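2,3-dihydroxybenzoate-AMP ligase (Mycobacterium smegmatis, PDB 5KEI) belongs to the ANL clan of AMP-binding enzymes, pairing a large AMP-binding region with a smaller C-terminal domain. Local coordinates at residues V231-A234 / T235-E239; R56-P59 / D60-A63; R70-Y73 / A74-D77; Y362-I365 / G366-P369; M124-P127 / G128-L131. All coordinates share one frame; numbering follows the deposited sequence.

Contact 1 of 5, residues V231-A234 / T235-E239; sequences VYNA and TASAE
The phenol ring of Tyr232 meets the methyl group of Ala236 obliquely, one helical turn along, with CE1 3.4 Å from Ala236 CB. The ring of Tyr41 approaches the same tyrosine at about 35° between planes, while its hydroxyl is engaged by Ser381. With CG anti to the backbone N (chi1 175°), the side chain leans along the helix, which brings the CE1 side of the ring to the Ala236 methyl. Beneath this packing, the i to i+4 bonds of helix 227-240 run from the N-H groups of Thr235, Ala236, Ser237 and Ala238 to the carbonyls of Val231, Tyr232, Asn233 and Ala234.

Two hydroxyls fold back onto the backbone. Thr235 OG1 donates to Val231 O at 2.6 Å, from 44° above the carbonyl plane, and Thr235 N reaches the same oxygen at 2.9 Å, nearly along the C=O axis. Thr235 is thus tied twice to one carbonyl, its side chain lying beside that of Val231. Ser237, which has Tyr362 as an outside partner, repeats the scheme on Asn233 O, although the modelled separation from OG, 2.5 Å, is very short and its exact value is doubtful. The hydroxyls of Thr235 and Ser237 thus find acceptors in carbonyls one turn back, consistent with their place in a mostly buried part of the helix.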
# COMPACT_ATOMS: atom_id res chain seq x y z
N VAL A 231 -10.44 -9.37 1.22
CA VAL A 231 -11.85 -9.48 0.87
C VAL A 231 -12.67 -8.69 1.89
O VAL A 231 -13.55 -7.90 1.54
CB VAL A 231 -12.32 -10.93 0.81
CG1 VAL A 231 -13.85 -11.01 0.62
CG2 VAL A 231 -11.57 -11.66 -0.31
N TYR A 232 -12.35 -8.87 3.17
CA TYR A 232 -12.97 -8.04 4.20
C TYR A 232 -12.75 -6.52 3.99
O TYR A 232 -13.68 -5.74 4.17
CB TYR A 232 -12.48 -8.44 5.60
CG TYR A 232 -13.00 -7.54 6.73
CD1 TYR A 232 -14.37 -7.30 6.90
CD2 TYR A 232 -12.12 -6.89 7.58
CE1 TYR A 232 -14.85 -6.46 7.92
CE2 TYR A 232 -12.58 -6.04 8.58
CZ TYR A 232 -13.95 -5.83 8.75
OH TYR A 232 -14.40 -4.99 9.76
N ASN A 233 -11.56 -6.12 3.55
CA ASN A 233 -11.17 -4.72 3.46
C ASN A 233 -12.12 -4.06 2.40
O ASN A 233 -12.73 -2.99 2.57
CB ASN A 233 -9.70 -4.58 3.01
CG ASN A 233 -9.29 -3.15 2.89
OD1 ASN A 233 -9.41 -2.58 1.85
ND2 ASN A 233 -8.67 -2.62 3.92
N ALA A 234 -12.25 -4.73 1.26
CA ALA A 234 -13.14 -4.31 0.17
C ALA A 234 -14.64 -4.34 0.54
O ALA A 234 -15.38 -3.39 0.29
CB ALA A 234 -12.88 -5.18 -1.06
N THR A 235 -15.08 -5.46 1.10
CA THR A 235 -16.50 -5.68 1.44
C THR A 235 -16.98 -4.66 2.46
O THR A 235 -17.97 -3.94 2.24
CB THR A 235 -16.71 -7.08 2.00
OG1 THR A 235 -16.14 -8.03 1.09
CG2 THR A 235 -18.20 -7.34 2.24
N ALA A 236 -16.27 -4.60 3.58
CA ALA A 236 -16.59 -3.66 4.64
C ALA A 236 -16.53 -2.21 4.14
O ALA A 236 -17.35 -1.40 4.54
CB ALA A 236 -15.66 -3.86 5.83
N SER A 237 -15.58 -1.89 3.27
CA SER A 237 -15.45 -0.52 2.75
C SER A 237 -16.60 -0.17 1.83
O SER A 237 -17.07 0.97 1.83
CB SER A 237 -14.14 -0.32 1.97
OG SER A 237 -13.04 -0.53 2.80
N ALA A 238 -16.99 -1.14 1.01
CA ALA A 238 -18.11 -0.96 0.08
C ALA A 238 -19.43 -0.88 0.85
O ALA A 238 -20.33 -0.14 0.47
CB ALA A 238 -18.14 -2.10 -0.96
N GLU A 239 -19.54 -1.62 1.94
CA GLU A 239 -20.70 -1.48 2.80
C GLU A 239 -20.75 -0.09 3.46
O GLU A 239 -21.82 0.52 3.55
CB GLU A 239 -20.71 -2.55 3.88
CG GLU A 239 -22.00 -2.54 4.68
CD GLU A 239 -21.86 -3.15 6.07
OE1 GLU A 239 -20.97 -4.01 6.28
OE2 GLU A 239 -22.65 -2.74 6.95

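Contact 2 of 5, residues R56-P59 / D60-A63; sequences RTWP and DHIA
Trp58 and His61 are the two ends of a type I beta turn, closed by a bond from His61 N to Trp58 O of 3.2 Å that is bent at the hydrogen (141°) and meets the oxygen from well above the carbonyl plane. Pro59 and Asp60 occupy the corner, and there the side chains merely follow the bend: Asp60 OD2 lies 3.9 Å from Pro59 CB. The two aromatic side chains carry the contact. Both have CG anti to their own carbonyl carbon (chi1 -54° for Trp58), which brings the indole and the imidazole together over the turn. Trp58 offers its edge to the face of His61 in an edge-to-face pair, with centroids of the indole five-membered ring and the imidazole 4.8 Å apart and planes at 54°. The atom that leads is Trp58 CD1, 3.9 Å above the imidazole plane and over its centre. Beside it, Trp58 CB makes a CH-pi contact with the same ring, 4.0 Å from its centroid. Thr57 CG2 lies over one face of the indole, while its CD1 edge is turned to the imidazole. His61 also packs on Tyr73 of helix 73-88. The whole is a compact helix-turn-strand connection, in which a type I turn takes the chain from helix 49-57 into strand 62-65, near one margin of the mixed nine-stranded sheet.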
# COMPACT_ATOMS: atom_id res chain seq x y z
N ARG A 56 -21.84 -14.92 -10.75
CA ARG A 56 -23.05 -15.74 -10.54
C ARG A 56 -24.27 -14.89 -10.21
O ARG A 56 -25.40 -15.27 -10.52
CB ARG A 56 -22.85 -16.77 -9.41
CG ARG A 56 -21.76 -17.84 -9.62
CD ARG A 56 -21.57 -18.68 -8.34
NE ARG A 56 -20.18 -18.71 -7.88
CZ ARG A 56 -19.79 -19.05 -6.65
NH1 ARG A 56 -20.70 -19.40 -5.74
NH2 ARG A 56 -18.50 -19.03 -6.32
N THR A 57 -24.06 -13.75 -9.57
CA THR A 57 -25.16 -12.92 -9.09
C THR A 57 -25.63 -11.90 -10.12
O THR A 57 -26.82 -11.73 -10.33
CB THR A 57 -24.76 -12.15 -7.80
OG1 THR A 57 -24.15 -13.04 -6.86
CG2 THR A 57 -25.99 -11.51 -7.17
N TRP A 58 -24.68 -11.21 -10.73
CA TRP A 58 -24.98 -10.16 -11.70
C TRP A 58 -24.29 -10.43 -13.01
O TRP A 58 -23.48 -9.61 -13.46
CB TRP A 58 -24.57 -8.79 -11.16
CG TRP A 58 -25.15 -8.50 -9.83
CD1 TRP A 58 -26.42 -8.09 -9.56
CD2 TRP A 58 -24.48 -8.60 -8.56
NE1 TRP A 58 -26.60 -7.94 -8.21
CE2 TRP A 58 -25.43 -8.24 -7.57
CE3 TRP A 58 -23.19 -8.96 -8.17
CZ2 TRP A 58 -25.11 -8.23 -6.20
CZ3 TRP A 58 -22.88 -8.94 -6.82
CH2 TRP A 58 -23.84 -8.58 -5.85
N PRO A 59 -24.64 -11.57 -13.65
CA PRO A 59 -23.91 -12.09 -14.81
C PRO A 59 -23.79 -11.05 -15.92
O PRO A 59 -22.74 -10.92 -16.55
CB PRO A 59 -24.78 -13.27 -15.28
CG PRO A 59 -25.69 -13.58 -14.15
CD PRO A 59 -25.91 -12.29 -13.43
N ASP A 60 -24.84 -10.27 -16.10
CA ASP A 60 -24.93 -9.41 -17.27
C ASP A 60 -24.79 -7.91 -16.97
O ASP A 60 -24.85 -7.08 -17.88
CB ASP A 60 -26.24 -9.71 -17.99
CG ASP A 60 -26.38 -11.20 -18.31
OD1 ASP A 60 -25.47 -11.74 -18.99
OD2 ASP A 60 -27.35 -11.85 -17.86
N HIS A 61 -24.58 -7.56 -15.70
CA HIS A 61 -24.16 -6.21 -15.33
C HIS A 61 -22.76 -5.94 -15.89
O HIS A 61 -21.92 -6.83 -15.94
CB HIS A 61 -24.15 -6.01 -13.80
CG HIS A 61 -25.52 -5.82 -13.19
ND1 HIS A 61 -26.60 -6.62 -13.50
CD2 HIS A 61 -25.95 -4.94 -12.25
CE1 HIS A 61 -27.65 -6.23 -12.80
NE2 HIS A 61 -27.29 -5.21 -12.04
N ILE A 62 -22.52 -4.70 -16.32
CA ILE A 62 -21.19 -4.32 -16.77
C ILE A 62 -20.24 -4.31 -15.58
O ILE A 62 -20.52 -3.71 -14.56
CB ILE A 62 -21.21 -2.93 -17.43
CG1 ILE A 62 -22.24 -2.90 -18.55
CG2 ILE A 62 -19.84 -2.60 -17.95
CD1 ILE A 62 -21.95 -3.88 -19.66
N ALA A 63 -19.11 -5.01 -15.70
CA ALA A 63 -18.19 -5.12 -14.59
C ALA A 63 -17.11 -4.05 -14.66
O ALA A 63 -16.86 -3.34 -13.68
CB ALA A 63 -17.55 -6.51 -14.55

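Contact 3 of 5, residues R70-Y73 / A74-D77; sequences RHTY and AELD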
# COMPACT_ATOMS: atom_id res chain seq x y z
N ARG A 70 -15.43 -2.86 -22.84
CA ARG A 70 -16.26 -3.02 -21.66
C ARG A 70 -16.64 -4.49 -21.53
O ARG A 70 -16.95 -5.15 -22.52
CB ARG A 70 -17.50 -2.10 -21.70
CG ARG A 70 -18.74 -2.67 -22.39
CD ARG A 70 -19.61 -1.58 -23.03
NE ARG A 70 -18.96 -0.97 -24.19
CZ ARG A 70 -19.13 -1.34 -25.47
NH1 ARG A 70 -18.47 -0.71 -26.44
NH2 ARG A 70 -19.96 -2.33 -25.78
N HIS A 71 -16.59 -5.00 -20.31
CA HIS A 71 -16.90 -6.40 -20.04
C HIS A 71 -17.98 -6.54 -18.97
O HIS A 71 -17.92 -5.89 -17.93
CB HIS A 71 -15.63 -7.14 -19.61
CG HIS A 71 -14.47 -6.97 -20.52
ND1 HIS A 71 -14.56 -7.16 -21.91
CD2 HIS A 71 -13.18 -6.63 -20.30
CE1 HIS A 71 -13.40 -6.94 -22.45
NE2 HIS A 71 -12.52 -6.61 -21.50
N THR A 72 -18.96 -7.39 -19.23
CA THR A 72 -19.92 -7.78 -18.21
C THR A 72 -19.22 -8.71 -17.21
O THR A 72 -18.12 -9.21 -17.50
CB THR A 72 -21.13 -8.51 -18.81
OG1 THR A 72 -20.69 -9.73 -19.40
CG2 THR A 72 -21.79 -7.65 -19.88
N TYR A 73 -19.85 -8.95 -16.07
CA TYR A 73 -19.28 -9.83 -15.05
C TYR A 73 -19.11 -11.26 -15.55
O TYR A 73 -18.15 -11.93 -15.16
CB TYR A 73 -20.15 -9.83 -13.78
CG TYR A 73 -19.86 -8.68 -12.85
CD1 TYR A 73 -18.78 -8.73 -11.95
CD2 TYR A 73 -20.64 -7.52 -12.86
CE1 TYR A 73 -18.51 -7.66 -11.10
CE2 TYR A 73 -20.38 -6.45 -12.01
CZ TYR A 73 -19.31 -6.53 -11.13
OH TYR A 73 -19.06 -5.47 -10.30
N ALA A 74 -20.01 -11.71 -16.41
CA ALA A 74 -19.91 -13.05 -16.99
C ALA A 74 -18.75 -13.14 -17.98
O ALA A 74 -17.98 -14.10 -17.98
CB ALA A 74 -21.22 -13.45 -17.67
N GLU A 75 -18.62 -12.11 -18.81
CA GLU A 75 -17.52 -12.01 -19.76
C GLU A 75 -16.16 -11.88 -19.06
O GLU A 75 -15.19 -12.47 -19.52
CB GLU A 75 -17.75 -10.83 -20.70
CG GLU A 75 -18.95 -11.05 -21.61
CD GLU A 75 -19.44 -9.80 -22.31
OE1 GLU A 75 -18.84 -8.72 -22.12
OE2 GLU A 75 -20.45 -9.91 -23.04
N LEU A 76 -16.10 -11.12 -17.97
CA LEU A 76 -14.84 -10.92 -17.24
C LEU A 76 -14.42 -12.21 -16.51
O LEU A 76 -13.23 -12.54 -16.45
CB LEU A 76 -14.97 -9.75 -16.24
CG LEU A 76 -13.80 -9.47 -15.30
CD1 LEU A 76 -12.48 -9.30 -16.06
CD2 LEU A 76 -14.08 -8.25 -14.43
N ASP A 77 -15.40 -12.92 -15.97
CA ASP A 77 -15.16 -14.19 -15.29
C ASP A 77 -14.50 -15.24 -16.19
O ASP A 77 -13.65 -16.01 -15.73
CB ASP A 77 -16.48 -14.74 -14.74
CG ASP A 77 -16.28 -15.71 -13.59
OD1 ASP A 77 -15.36 -15.49 -12.77
OD2 ASP A 77 -17.05 -16.70 -13.50
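Thr72 and Glu75 form a capping box at the start of helix 73-88, where strand 70-72 gives way to the helix. Thr72 holds the N-cap position. Its OG1 accepts from Glu75 N at 3.2 Å, in a fairly straight bond (163°), and Glu75 OE1 answers by accepting from Thr72 N, also at 3.2 Å but met from well above the carboxylate plane. Thr72 OG1 stands between the backbone N and the carbonyl carbon (chi1 64°), which aims it at the first turn of the helix. The glutamate chain runs back over that hydroxyl, CG coming to 3.1 Å from Thr72 OG1. Each residue therefore covers an N-H of the other, and the carboxylate, placed at the helix N-terminus, would probably be favoured by the helix dipole.

Regular helical bonding starts at once, with Leu76 N donating to Thr72 O at 2.8 Å and Asp77 N to Tyr73 O at 3.0 Å. Beyond the box, Tyr73 OH is held by Ala274 O, and Asp77 forms salt bridges with Arg117 and Arg52. Reciprocal capping of this kind, N-cap side chain to N3 amide and N3 side chain to N-cap amide, is the classic capping box, used here to turn an edge strand directly into a helix.

Contact 4 of 5, residues Y362-I365 / G366-P369; sequences YTRI and GDPP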
# COMPACT_ATOMS: atom_id res chain seq x y z
N TYR A 362 -12.30 6.39 7.72
CA TYR A 362 -13.26 7.04 6.83
C TYR A 362 -14.17 7.95 7.61
O TYR A 362 -14.52 7.65 8.76
CB TYR A 362 -14.17 6.05 6.11
CG TYR A 362 -13.56 5.03 5.20
CD1 TYR A 362 -13.43 5.28 3.84
CD2 TYR A 362 -13.20 3.79 5.68
CE1 TYR A 362 -12.91 4.32 3.00
CE2 TYR A 362 -12.67 2.84 4.85
CZ TYR A 362 -12.54 3.11 3.51
OH TYR A 362 -12.02 2.14 2.69
N THR A 363 -14.61 9.03 6.98
CA THR A 363 -15.82 9.70 7.43
C THR A 363 -17.00 8.85 6.94
O THR A 363 -16.90 8.17 5.91
CB THR A 363 -15.91 11.15 6.92
OG1 THR A 363 -15.58 11.20 5.52
CG2 THR A 363 -14.97 12.03 7.69
N ARG A 364 -18.09 8.84 7.68
CA ARG A 364 -19.25 8.04 7.28
C ARG A 364 -20.16 8.86 6.35
O ARG A 364 -20.06 10.10 6.27
CB ARG A 364 -20.00 7.54 8.50
CG ARG A 364 -19.14 6.76 9.53
CD ARG A 364 -18.12 5.83 8.87
NE ARG A 364 -17.79 4.63 9.65
CZ ARG A 364 -16.61 4.40 10.22
NH1 ARG A 364 -15.64 5.29 10.13
NH2 ARG A 364 -16.41 3.27 10.90
N ILE A 365 -21.02 8.17 5.61
CA ILE A 365 -21.78 8.80 4.52
C ILE A 365 -22.75 9.90 4.98
O ILE A 365 -22.85 10.95 4.34
CB ILE A 365 -22.56 7.75 3.71
CG1 ILE A 365 -21.58 6.84 2.96
CG2 ILE A 365 -23.49 8.42 2.72
CD1 ILE A 365 -20.63 7.58 2.10
N GLY A 366 -23.43 9.70 6.10
CA GLY A 366 -24.30 10.78 6.55
C GLY A 366 -23.68 11.90 7.39
O GLY A 366 -24.40 12.78 7.85
N ASP A 367 -22.36 11.87 7.59
CA ASP A 367 -21.72 12.73 8.59
C ASP A 367 -21.86 14.23 8.35
O ASP A 367 -21.81 14.67 7.20
CB ASP A 367 -20.23 12.40 8.68
CG ASP A 367 -19.98 11.26 9.59
OD1 ASP A 367 -20.96 10.86 10.27
OD2 ASP A 367 -18.83 10.76 9.64
N PRO A 368 -22.02 15.00 9.44
CA PRO A 368 -22.15 16.46 9.39
C PRO A 368 -20.99 17.14 8.67
O PRO A 368 -19.87 16.67 8.74
CB PRO A 368 -22.18 16.86 10.87
CG PRO A 368 -21.80 15.67 11.64
CD PRO A 368 -22.20 14.50 10.81
N PRO A 369 -21.28 18.25 7.98
CA PRO A 369 -20.28 18.98 7.18
C PRO A 369 -18.99 19.33 7.95
O PRO A 369 -17.92 19.30 7.35
CB PRO A 369 -21.03 20.25 6.76
CG PRO A 369 -22.48 19.82 6.72
CD PRO A 369 -22.62 18.87 7.89
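Arg364 and Asp367 make the tight half of this turn, bound to each other twice while their side chains run side by side. Asp367 OD2 takes the backbone N-H of Arg364 at 2.8 Å, from a direction well above the carboxylate plane, and Asp367 N returns to Arg364 O at 3.2 Å in a fairly straight bond (162°). The carboxylate consequently lies against the start of the turn, with OD2 3.6 Å from Arg364 CB. Tyr449 OH adds a weak bond to the same carboxylate oxygen. The guanidinium does not join the carboxylate: Arg364 NE is 6.2 Å from Asp367 OD2. Instead its chain bends at the second torsion (chi2 -40°) and turns back toward the end of strand 360-362, where NH1 donates to Tyr362 O at 2.9 Å, with that oxygen in the guanidinium plane. Pro379 O and Arg378 O receive further bonds from the same group, so its rotation is well fixed.

The solvent side is looser. Ile365 and the exposed Gly366 form the corner, and across it they touch mainly through the backbone, although the isoleucine also packs on Gln350 and Arg242. Pro368 then takes the N-cap position before helix 369-374. The arrangement is a type I beta turn from Arg364 to Asp367, braced by an aspartate on its last residue, within the loop that joins strand 360-362 to helix 369-374.

Contact 5 of 5, residues M124-P127 / G128-L131; sequences MCLP and GHRL
Arg130 NH1 donates to Pro127 O at 2.8 Å, and the oxygen lies in the guanidinium plane while the nitrogen lies in the carbonyl plane. The same NH1 bonds to His129 O at 3.2 Å, again within the guanidinium plane, though here it stands well above the plane of the carbonyl it reaches. A bend at the second torsion (chi2 -58°) curls the arginine chain back for this, so that one terminal nitrogen joins two carbonyls and the guanidinium is held flat across the turn. Next in order comes the bond that closes the type I beta turn from Leu126 to His129: His129 N to Leu126 O, 3.1 Å and fairly straight (162°). Gln101 NE2 donates to both Leu126 O and His129 O, gripping the two ends of the turn from the neighbouring strand.

Packing centres on the imidazole of His129. Leu126 CB lies over one face in a CH-pi contact, 4.2 Å from the ring centroid and 27° off the normal. Cys125 CA is at the ring edge, in plane, 3.7 Å from His129 ND1, and Cys125 CB stands at the same distance from that nitrogen. Pro127 and Gly128 form the exposed corner. Outside the two segments, Phe137 meets the imidazole edge-to-face, and Leu134 touches both His129 and Cys125. The loop thus leads from strand 121-124 to helix 131-141, with the helix packing on the histidine and cysteine, strand 207-212 supplying Val212 beside His129, and Arg130 occupying the N-cap position before the helix, its backbone N bonded to Glu133 OE1.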
# COMPACT_ATOMS: atom_id res chain seq x y z
N MET A 124 1.74 -5.62 -6.57
CA MET A 124 1.09 -4.49 -7.21
C MET A 124 1.99 -3.26 -7.30
O MET A 124 1.97 -2.39 -6.42
CB MET A 124 -0.20 -4.17 -6.47
CG MET A 124 -1.04 -5.39 -6.18
SD MET A 124 -1.45 -6.31 -7.68
CE MET A 124 -2.68 -5.24 -8.43
N CYS A 125 2.78 -3.21 -8.36
CA CYS A 125 3.68 -2.07 -8.60
C CYS A 125 2.92 -0.87 -9.16
O CYS A 125 1.94 -1.03 -9.89
CB CYS A 125 4.80 -2.46 -9.56
SG CYS A 125 5.63 -3.99 -9.09
N LEU A 126 3.37 0.32 -8.78
CA LEU A 126 2.82 1.59 -9.24
C LEU A 126 3.59 2.09 -10.47
O LEU A 126 4.74 1.71 -10.67
CB LEU A 126 2.89 2.61 -8.11
CG LEU A 126 2.23 2.03 -6.87
CD1 LEU A 126 2.37 2.96 -5.69
CD2 LEU A 126 0.75 1.69 -7.17
N PRO A 127 2.94 2.92 -11.30
CA PRO A 127 3.55 3.33 -12.58
C PRO A 127 4.83 4.18 -12.43
O PRO A 127 5.61 4.26 -13.37
CB PRO A 127 2.44 4.15 -13.26
CG PRO A 127 1.55 4.60 -12.13
CD PRO A 127 1.58 3.47 -11.14
N GLY A 128 5.03 4.77 -11.26
CA GLY A 128 6.19 5.61 -11.01
C GLY A 128 7.41 4.84 -10.54
O GLY A 128 8.47 5.44 -10.30
N HIS A 129 7.27 3.53 -10.41
CA HIS A 129 8.39 2.66 -10.07
C HIS A 129 9.28 2.44 -11.29
O HIS A 129 8.77 2.19 -12.39
CB HIS A 129 7.90 1.30 -9.55
CG HIS A 129 7.28 1.35 -8.19
ND1 HIS A 129 6.24 0.52 -7.81
CD2 HIS A 129 7.55 2.13 -7.11
CE1 HIS A 129 5.90 0.79 -6.56
NE2 HIS A 129 6.67 1.76 -6.12
N ARG A 130 10.60 2.51 -11.09
CA ARG A 130 11.57 2.25 -12.16
C ARG A 130 12.44 1.04 -11.83
O ARG A 130 12.13 0.27 -10.92
CB ARG A 130 12.44 3.49 -12.43
CG ARG A 130 11.67 4.67 -13.02
CD ARG A 130 11.01 4.29 -14.32
NE ARG A 130 10.34 5.42 -14.94
CZ ARG A 130 9.03 5.67 -14.84
NH1 ARG A 130 8.25 4.84 -14.15
NH2 ARG A 130 8.51 6.74 -15.44
N LEU A 131 13.55 0.89 -12.55
CA LEU A 131 14.37 -0.30 -12.45
C LEU A 131 14.85 -0.57 -11.03
O LEU A 131 14.81 -1.71 -10.58
CB LEU A 131 15.57 -0.21 -13.39
CG LEU A 131 16.56 -1.38 -13.26
CD1 LEU A 131 15.87 -2.69 -13.58
CD2 LEU A 131 17.78 -1.17 -14.15

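All five contacts lie within the AMP-binding region and join into two touching pairs and one separate turn. Contacts 2 and 3, with centres about 7 Å apart, reach neighbouring strands, 62-65 and 70-72, of the same sheet: Ala63 N bonds to His71 O (2.7 Å) and Pro59 O receives Ala74 N (2.8 Å), so the turn of the first backs onto the helix start of the second. Contacts 1 and 4, about 17 Å between centres, meet through Ser237 OG and Tyr362 OH at 2.9 Å, linking helix 227-240 to strand 360-362. Contact 5, in the loop after strand 121-124 of the seven-stranded sheet, has its centre about 26 Å from that of contact 1, on the opposite side of the chain's centre.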